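CCR4-not transcription complex subunit 1 (Chaetomium thermophilum var. thermophilum DSM 1495, PDB 6H3Z) probably serves, through domains such as this C-terminal MIF4G-like one of NOT1, as an adaptor in the CCR4-NOT complex thought to deadenylate mRNA. Local coordinates at residues Glu30-Tyr35 with Ile68-Lys73; Val109-Arg114 with Thr149-Trp154. All blocks are in the same frame, centred on the assembly; numbering follows the deposited sequence.

Contact 1: residues Glu30-Tyr35 with Ile68-Lys73; sequences ERINKY and IQLIIK
Arg31 NE gives a weak hydrogen bond of 3.4 Å to Tyr35 OH, one helical turn further on, and both side chains meet Leu70 of the facing helix. Tyr35 CE2 lies at the edge of the guanidinium, in its plane. Leu70 CD1 lies over one face of that group, with Arg31 NH1 3.5 Å away. Leu70 CD2 approaches the phenol at its edge, 3.8 Å from Tyr35 CE2, and also touches Ile32 CG1. Leucine suits the place because its forked end serves two neighbourhoods: chi1 179° puts CG anti to the backbone N, and the two methyls carried by CG meet different neighbours. Deeper in, Ile32 and Ile71 cross at about a right angle and meet through their CD1 methyls, 4.1 Å apart, with Ala85 of helix 80-93 touching both side chains. An alanine at Leu70 would probably open a gap between the helices and leave Arg31, Ile32 and Tyr35 without their shared apolar partner. The segments run nearly antiparallel, at 157° with axes 11.0 Å apart, as in the helical hairpins of MIF4G and HEAT-like folds. The pairing thus rests on hydrophobic burial, with the polar ends of Arg31 and Tyr35 at its margin.

Contact 2: residues Val109-Arg114 with Thr149-Trp154; sequences VLETIR and TDLLDW
Arg114 and Asp150 reach toward each other tip to tip, their guanidinium and carboxylate planes nearly parallel (4° apart) but stepped: Arg114 NH1 meets Asp150 OD1 on its syn side, 2.9 Å away and 27° out of the carboxylate plane. Asp150 CG stands between its backbone N and carbonyl carbon, which carries it toward Arg114. Arg114 NH2 bonds Asp150 OD1 more weakly at 3.0 Å, and OD2 weakly too. Arginine suits this place because one flat group can serve several acceptors. Arg114 NH1 also bonds Glu111 OE2, 2.8 Å away, through that oxygen's syn lone pair, nearly straight at 158° and in the guanidinium plane. The arginine's positive charge, set between Glu111 and Asp150, would probably temper the repulsion between the two acids, while Ser122 O takes another bond from NH2. In this stack of antiparallel helices, as MIF4G domains have, the network clips the loop between helices 140-146 and 154-166 onto helix 100-116. Leu151 slides past Arg114 in the opposite direction, laying Leu151 CD2 over one guanidinium face, 3.4 Å from Arg114 NH1. Leu151 CD1 meets Leu110 CD2 tip to tip at 3.6 Å. Thr149, suited by carrying both methyl and hydroxyl, turns OG1 to Leu146 O and crosses Glu111 at a slant, Thr149 CG2 3.6 Å from Glu111 CD.

How the contacts relate
From the N terminus, helix 22-45 runs first, and contact 1 closes when the chain returns along helix 59-75, joining the opening helical hairpin. Helix 80-93 follows and packs against both contacts. Contact 2 opens on helix 100-116 and closes after helices 118-129 and 140-146, in the loop that leads to helix 154-166. The two closures therefore lie in series, neither nested nor crossed, with centres about 19 Å apart. They still meet: Ile68 and Ile71 of helix 59-75 pack on Ile113 of helix 100-116, and Ile68 also touches Val109 and Thr112. Contact 1 ties the N-terminal end of the solenoid, while contact 2, near the chain's centre, ties helix 100-116 to the loop leading into helix 154-166.

Contact 1: residues Glu30-Tyr35 with Ile68-Lys73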
ATOM      1  N   GLU A  30      21.012   9.842   4.786  1.00110.56           N
ATOM      2  CA  GLU A  30      20.684   9.992   6.198  1.00110.97           C
ATOM      3  C   GLU A  30      19.566  11.035   6.420  1.00114.59           C
ATOM      4  O   GLU A  30      18.724  10.831   7.298  1.00113.45           O
ATOM      5  CB  GLU A  30      21.942  10.349   6.994  1.00116.51           C
ATOM      6  CG  GLU A  30      22.869   9.164   7.247  1.00130.64           C
ATOM      7  CD  GLU A  30      24.297   9.471   7.689  1.00167.43           C
ATOM      8  OE1 GLU A  30      24.652  10.664   7.848  1.00162.44           O
ATOM      9  OE2 GLU A  30      25.069   8.499   7.869  1.00169.95           O
ATOM     10  N   ARG A  31      19.529  12.124   5.611  1.00111.42           N
ATOM     11  CA  ARG A  31      18.460  13.124   5.707  1.00110.11           C
ATOM     12  C   ARG A  31      17.140  12.551   5.142  1.00111.89           C
ATOM     13  O   ARG A  31      16.086  12.809   5.732  1.00111.92           O
ATOM     14  CB  ARG A  31      18.851  14.459   5.051  1.00110.23           C
ATOM     15  CG  ARG A  31      18.118  15.653   5.655  1.00115.98           C
ATOM     16  CD  ARG A  31      18.877  16.937   5.417  1.00131.19           C
ATOM     17  NE  ARG A  31      18.298  17.740   4.336  1.00144.55           N
ATOM     18  CZ  ARG A  31      18.977  18.620   3.604  1.00163.42           C
ATOM     19  NH1 ARG A  31      18.367  19.314   2.653  1.00148.61           N
ATOM     20  NH2 ARG A  31      20.278  18.805   3.812  1.00155.63           N
ATOM     21  N   ILE A  32      17.201  11.728   4.041  1.00105.88           N
ATOM     22  CA  ILE A  32      16.029  11.040   3.473  1.00102.13           C
ATOM     23  C   ILE A  32      15.422  10.212   4.609  1.00104.88           C
ATOM     24  O   ILE A  32      14.241  10.363   4.910  1.00104.27           O
ATOM     25  CB  ILE A  32      16.365  10.156   2.226  1.00103.92           C
ATOM     26  CG1 ILE A  32      16.580  11.023   0.959  1.00105.55           C
ATOM     27  CG2 ILE A  32      15.267   9.107   1.978  1.00100.49           C
ATOM     28  CD1 ILE A  32      17.310  10.320  -0.248  1.00108.13           C
ATOM     29  N   ASN A  33      16.254   9.412   5.294  1.00101.33           N
ATOM     30  CA  ASN A  33      15.805   8.598   6.414  1.00 99.84           C
ATOM     31  C   ASN A  33      15.274   9.416   7.564  1.00106.26           C
ATOM     32  O   ASN A  33      14.214   9.061   8.080  1.00105.52           O
ATOM     33  CB  ASN A  33      16.854   7.632   6.876  1.00 97.00           C
ATOM     34  CG  ASN A  33      17.309   6.686   5.815  1.00110.07           C
ATOM     35  OD1 ASN A  33      18.460   6.765   5.412  1.00112.85           O
ATOM     36  ND2 ASN A  33      16.423   5.791   5.330  1.00 87.39           N
ATOM     37  N   LYS A  34      15.949  10.539   7.938  1.00105.34           N
ATOM     38  CA  LYS A  34      15.437  11.393   9.018  1.00106.49           C
ATOM     39  C   LYS A  34      14.075  11.991   8.665  1.00109.42           C
ATOM     40  O   LYS A  34      13.230  12.080   9.550  1.00110.12           O
ATOM     41  CB  LYS A  34      16.425  12.458   9.499  1.00111.82           C
ATOM     42  CG  LYS A  34      16.454  12.508  11.031  1.00124.70           C
ATOM     43  CD  LYS A  34      16.753  13.888  11.571  1.00135.85           C
ATOM     44  CE  LYS A  34      16.241  14.066  12.981  1.00147.22           C
ATOM     45  NZ  LYS A  34      16.402  15.473  13.455  1.00161.08           N
ATOM     46  N   TYR A  35      13.829  12.311   7.375  1.00103.33           N
ATOM     47  CA  TYR A  35      12.528  12.799   6.950  1.00101.88           C
ATOM     48  C   TYR A  35      11.466  11.718   7.111  1.00104.17           C
ATOM     49  O   TYR A  35      10.373  12.023   7.584  1.00104.49           O
ATOM     50  CB  TYR A  35      12.579  13.319   5.510  1.00102.94           C
ATOM     51  CG  TYR A  35      13.243  14.669   5.380  1.00109.08           C
ATOM     52  CD1 TYR A  35      12.988  15.685   6.302  1.00113.40           C
ATOM     53  CD2 TYR A  35      14.071  14.959   4.297  1.00111.25           C
ATOM     54  CE1 TYR A  35      13.578  16.940   6.174  1.00116.74           C
ATOM     55  CE2 TYR A  35      14.673  16.212   4.161  1.00115.67           C
ATOM     56  CZ  TYR A  35      14.422  17.200   5.103  1.00125.98           C
ATOM     57  OH  TYR A  35      15.000  18.446   4.967  1.00132.54           O
ATOM     58  N   ILE A  68      10.509  16.357  -0.649  1.00100.14           N
ATOM     59  CA  ILE A  68      10.264  16.568  -2.079  1.00 99.29           C
ATOM     60  C   ILE A  68      11.265  17.566  -2.650  1.00105.30           C
ATOM     61  O   ILE A  68      11.877  17.289  -3.683  1.00104.91           O
ATOM     62  CB  ILE A  68       8.782  16.922  -2.356  1.00101.70           C
ATOM     63  CG1 ILE A  68       7.848  15.760  -1.968  1.00 99.03           C
ATOM     64  CG2 ILE A  68       8.541  17.329  -3.798  1.00104.24           C
ATOM     65  CD1 ILE A  68       8.298  14.274  -2.396  1.00106.22           C
ATOM     66  N   GLN A  69      11.507  18.666  -1.919  1.00104.48           N
ATOM     67  CA  GLN A  69      12.484  19.676  -2.317  1.00108.38           C
ATOM     68  C   GLN A  69      13.913  19.111  -2.364  1.00114.08           C
ATOM     69  O   GLN A  69      14.683  19.493  -3.249  1.00116.99           O
ATOM     70  CB  GLN A  69      12.368  20.934  -1.453  1.00112.36           C
ATOM     71  CG  GLN A  69      11.310  21.887  -1.992  1.00122.82           C
ATOM     72  CD  GLN A  69      10.672  22.713  -0.919  1.00141.82           C
ATOM     73  OE1 GLN A  69      11.345  23.428  -0.167  1.00141.30           O
ATOM     74  NE2 GLN A  69       9.351  22.659  -0.846  1.00131.27           N
ATOM     75  N   LEU A  70      14.228  18.144  -1.468  1.00107.87           N
ATOM     76  CA  LEU A  70      15.507  17.435  -1.405  1.00107.52           C
ATOM     77  C   LEU A  70      15.676  16.565  -2.646  1.00109.52           C
ATOM     78  O   LEU A  70      16.751  16.577  -3.241  1.00111.75           O
ATOM     79  CB  LEU A  70      15.611  16.588  -0.105  1.00105.51           C
ATOM     80  CG  LEU A  70      16.897  15.758   0.105  1.00110.77           C
ATOM     81  CD1 LEU A  70      18.099  16.648   0.336  1.00115.18           C
ATOM     82  CD2 LEU A  70      16.755  14.812   1.286  1.00110.78           C
ATOM     83  N   ILE A  71      14.611  15.824  -3.032  1.00101.96           N
ATOM     84  CA  ILE A  71      14.597  14.945  -4.204  1.00100.05           C
ATOM     85  C   ILE A  71      14.696  15.758  -5.506  1.00108.17           C
ATOM     86  O   ILE A  71      15.391  15.345  -6.436  1.00109.99           O
ATOM     87  CB  ILE A  71      13.384  13.976  -4.158  1.00 98.44           C
ATOM     88  CG1 ILE A  71      13.474  12.987  -2.953  1.00 95.72           C
ATOM     89  CG2 ILE A  71      13.145  13.238  -5.496  1.00 97.58           C
ATOM     90  CD1 ILE A  71      14.677  12.010  -2.900  1.00 97.35           C
ATOM     91  N   ILE A  72      14.060  16.925  -5.552  1.00105.80           N
ATOM     92  CA  ILE A  72      14.123  17.767  -6.736  1.00108.91           C
ATOM     93  C   ILE A  72      15.552  18.289  -6.949  1.00119.96           C
ATOM     94  O   ILE A  72      16.033  18.267  -8.090  1.00122.39           O
ATOM     95  CB  ILE A  72      13.040  18.877  -6.719  1.00112.32           C
ATOM     96  CG1 ILE A  72      11.632  18.266  -6.778  1.00107.79           C
ATOM     97  CG2 ILE A  72      13.244  19.866  -7.882  1.00117.36           C
ATOM     98  CD1 ILE A  72      10.529  19.199  -6.393  1.00107.21           C
ATOM     99  N   LYS A  73      16.240  18.718  -5.861  1.00119.05           N
ATOM    100  CA  LYS A  73      17.634  19.201  -5.935  1.00123.08           C
ATOM    101  C   LYS A  73      18.553  18.041  -6.325  1.00126.63           C
ATOM    102  O   LYS A  73      19.339  18.164  -7.262  1.00129.69           O
ATOM    103  CB  LYS A  73      18.093  19.868  -4.608  1.00126.89           C
ATOM    104  CG  LYS A  73      19.601  20.131  -4.510  1.00144.75           C
ATOM    105  CD  LYS A  73      19.933  21.569  -4.092  1.00161.35           C
ATOM    106  CE  LYS A  73      21.378  21.921  -4.360  1.00176.65           C
ATOM    107  NZ  LYS A  73      21.643  23.370  -4.150  1.00188.04           N
TER

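Contact 2: residues Val109-Arg114 with Thr149-Trp154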
ATOM      1  N   VAL A 109       3.945  10.574  -1.125  1.00 85.05           N
ATOM      2  CA  VAL A 109       5.348  10.897  -1.351  1.00 85.15           C
ATOM      3  C   VAL A 109       5.908   9.991  -2.441  1.00 86.58           C
ATOM      4  O   VAL A 109       6.581  10.487  -3.341  1.00 87.57           O
ATOM      5  CB  VAL A 109       6.173  10.873  -0.030  1.00 89.47           C
ATOM      6  CG1 VAL A 109       7.652  11.054  -0.302  1.00 90.49           C
ATOM      7  CG2 VAL A 109       5.690  11.938   0.946  1.00 91.11           C
ATOM      8  N   LEU A 110       5.569   8.687  -2.394  1.00 80.63           N
ATOM      9  CA  LEU A 110       6.011   7.668  -3.351  1.00 78.68           C
ATOM     10  C   LEU A 110       5.581   8.038  -4.758  1.00 82.98           C
ATOM     11  O   LEU A 110       6.424   8.114  -5.644  1.00 83.73           O
ATOM     12  CB  LEU A 110       5.474   6.280  -2.964  1.00 76.06           C
ATOM     13  CG  LEU A 110       5.958   5.104  -3.802  1.00 79.08           C
ATOM     14  CD1 LEU A 110       7.144   4.417  -3.155  1.00 80.52           C
ATOM     15  CD2 LEU A 110       4.878   4.092  -3.939  1.00 76.90           C
ATOM     16  N   GLU A 111       4.295   8.330  -4.948  1.00 80.16           N
ATOM     17  CA  GLU A 111       3.746   8.698  -6.250  1.00 81.89           C
ATOM     18  C   GLU A 111       4.365   9.980  -6.861  1.00 90.19           C
ATOM     19  O   GLU A 111       4.485  10.069  -8.083  1.00 92.43           O
ATOM     20  CB  GLU A 111       2.216   8.789  -6.193  1.00 82.73           C
ATOM     21  CG  GLU A 111       1.512   7.447  -6.092  1.00 87.73           C
ATOM     22  CD  GLU A 111       1.865   6.433  -7.165  1.00105.01           C
ATOM     23  OE1 GLU A 111       1.401   6.573  -8.322  1.00106.69           O
ATOM     24  OE2 GLU A 111       2.620   5.491  -6.834  1.00 87.77           O
ATOM     25  N   THR A 112       4.779  10.935  -6.013  1.00 86.21           N
ATOM     26  CA  THR A 112       5.417  12.188  -6.399  1.00 88.33           C
ATOM     27  C   THR A 112       6.843  11.924  -6.897  1.00 93.11           C
ATOM     28  O   THR A 112       7.215  12.409  -7.968  1.00 95.52           O
ATOM     29  CB  THR A 112       5.405  13.153  -5.197  1.00 96.48           C
ATOM     30  OG1 THR A 112       4.061  13.307  -4.745  1.00 92.47           O
ATOM     31  CG2 THR A 112       6.013  14.524  -5.511  1.00 97.34           C
ATOM     32  N   ILE A 113       7.631  11.160  -6.119  1.00 87.85           N
ATOM     33  CA  ILE A 113       9.017  10.809  -6.439  1.00 87.81           C
ATOM     34  C   ILE A 113       9.058   9.930  -7.712  1.00 92.47           C
ATOM     35  O   ILE A 113       9.964  10.106  -8.525  1.00 95.44           O
ATOM     36  CB  ILE A 113       9.770  10.220  -5.205  1.00 88.74           C
ATOM     37  CG1 ILE A 113       9.832  11.280  -4.080  1.00 90.03           C
ATOM     38  CG2 ILE A 113      11.183   9.766  -5.560  1.00 89.59           C
ATOM     39  CD1 ILE A 113      10.290  10.803  -2.736  1.00 91.37           C
ATOM     40  N   ARG A 114       8.037   9.070  -7.939  1.00 84.74           N
ATOM     41  CA  ARG A 114       7.950   8.251  -9.149  1.00 82.99           C
ATOM     42  C   ARG A 114       7.786   9.161 -10.378  1.00 91.12           C
ATOM     43  O   ARG A 114       8.357   8.887 -11.436  1.00 93.08           O
ATOM     44  CB  ARG A 114       6.755   7.316  -9.063  1.00 76.05           C
ATOM     45  CG  ARG A 114       6.934   6.148  -8.142  1.00 74.97           C
ATOM     46  CD  ARG A 114       5.657   5.346  -8.135  1.00 80.74           C
ATOM     47  NE  ARG A 114       5.597   4.445  -9.285  1.00 85.61           N
ATOM     48  CZ  ARG A 114       4.555   3.692  -9.594  1.00 90.07           C
ATOM     49  NH1 ARG A 114       3.448   3.748  -8.868  1.00 79.02           N
ATOM     50  NH2 ARG A 114       4.604   2.882 -10.644  1.00 72.44           N
ATOM     51  N   THR A 149      -3.209   3.563  -7.544  1.00 80.22           N
ATOM     52  CA  THR A 149      -1.836   3.390  -8.037  1.00 79.19           C
ATOM     53  C   THR A 149      -1.843   2.101  -8.898  1.00 85.09           C
ATOM     54  O   THR A 149      -2.853   1.387  -8.921  1.00 85.23           O
ATOM     55  CB  THR A 149      -0.790   3.304  -6.917  1.00 77.55           C
ATOM     56  OG1 THR A 149      -0.864   2.027  -6.274  1.00 71.56           O
ATOM     57  CG2 THR A 149      -0.873   4.438  -5.913  1.00 75.98           C
ATOM     58  N   ASP A 150      -0.725   1.794  -9.573  1.00 81.76           N
ATOM     59  CA  ASP A 150      -0.567   0.610 -10.430  1.00 80.62           C
ATOM     60  C   ASP A 150       0.195  -0.491  -9.718  1.00 83.29           C
ATOM     61  O   ASP A 150       0.589  -1.488 -10.336  1.00 83.29           O
ATOM     62  CB  ASP A 150       0.161   0.995 -11.734  1.00 84.17           C
ATOM     63  CG  ASP A 150       1.490   1.723 -11.588  1.00102.76           C
ATOM     64  OD1 ASP A 150       1.580   2.648 -10.733  1.00108.24           O
ATOM     65  OD2 ASP A 150       2.393   1.477 -12.420  1.00105.27           O
ATOM     66  N   LEU A 151       0.383  -0.316  -8.403  1.00 78.28           N
ATOM     67  CA  LEU A 151       1.191  -1.178  -7.542  1.00 75.32           C
ATOM     68  C   LEU A 151       0.482  -2.377  -6.943  1.00 78.01           C
ATOM     69  O   LEU A 151       1.151  -3.200  -6.360  1.00 79.61           O
ATOM     70  CB  LEU A 151       1.825  -0.325  -6.437  1.00 74.96           C
ATOM     71  CG  LEU A 151       2.539   0.963  -6.908  1.00 79.16           C
ATOM     72  CD1 LEU A 151       2.720   1.906  -5.780  1.00 78.93           C
ATOM     73  CD2 LEU A 151       3.864   0.666  -7.554  1.00 80.47           C
ATOM     74  N   LEU A 152      -0.827  -2.533  -7.115  1.00 75.29           N
ATOM     75  CA  LEU A 152      -1.531  -3.695  -6.551  1.00 74.31           C
ATOM     76  C   LEU A 152      -1.599  -4.853  -7.555  1.00 80.03           C
ATOM     77  O   LEU A 152      -2.025  -4.632  -8.693  1.00 82.22           O
ATOM     78  CB  LEU A 152      -2.945  -3.303  -6.045  1.00 74.18           C
ATOM     79  CG  LEU A 152      -3.012  -2.448  -4.774  1.00 78.03           C
ATOM     80  CD1 LEU A 152      -4.356  -1.776  -4.633  1.00 78.36           C
ATOM     81  CD2 LEU A 152      -2.653  -3.260  -3.520  1.00 77.53           C
ATOM     82  N   ASP A 153      -1.151  -6.073  -7.150  1.00 75.16           N
ATOM     83  CA  ASP A 153      -1.190  -7.261  -8.019  1.00 74.79           C
ATOM     84  C   ASP A 153      -2.260  -8.195  -7.494  1.00 79.60           C
ATOM     85  O   ASP A 153      -2.041  -8.878  -6.478  1.00 78.18           O
ATOM     86  CB  ASP A 153       0.170  -7.967  -8.072  1.00 76.50           C
ATOM     87  CG  ASP A 153       0.271  -8.965  -9.192  1.00 88.94           C
ATOM     88  OD1 ASP A 153      -0.243 -10.082  -9.032  1.00 91.64           O
ATOM     89  OD2 ASP A 153       0.845  -8.621 -10.238  1.00 97.24           O
ATOM     90  N   TRP A 154      -3.446  -8.194  -8.158  1.00 77.01           N
ATOM     91  CA  TRP A 154      -4.597  -8.972  -7.709  1.00 76.35           C
ATOM     92  C   TRP A 154      -4.389 -10.470  -7.795  1.00 80.12           C
ATOM     93  O   TRP A 154      -4.954 -11.160  -6.952  1.00 80.29           O
ATOM     94  CB  TRP A 154      -5.888  -8.545  -8.383  1.00 75.62           C
ATOM     95  CG  TRP A 154      -6.248  -7.109  -8.149  1.00 76.87           C
ATOM     96  CD1 TRP A 154      -6.420  -6.154  -9.103  1.00 80.17           C
ATOM     97  CD2 TRP A 154      -6.451  -6.453  -6.882  1.00 76.89           C
ATOM     98  NE1 TRP A 154      -6.756  -4.953  -8.519  1.00 80.10           N
ATOM     99  CE2 TRP A 154      -6.770  -5.102  -7.157  1.00 80.95           C
ATOM    100  CE3 TRP A 154      -6.393  -6.873  -5.537  1.00 77.93           C
ATOM    101  CZ2 TRP A 154      -7.028  -4.165  -6.143  1.00 79.94           C
ATOM    102  CZ3 TRP A 154      -6.665  -5.945  -4.536  1.00 79.29           C
ATOM    103  CH2 TRP A 154      -6.973  -4.609  -4.846  1.00 80.07           C
TER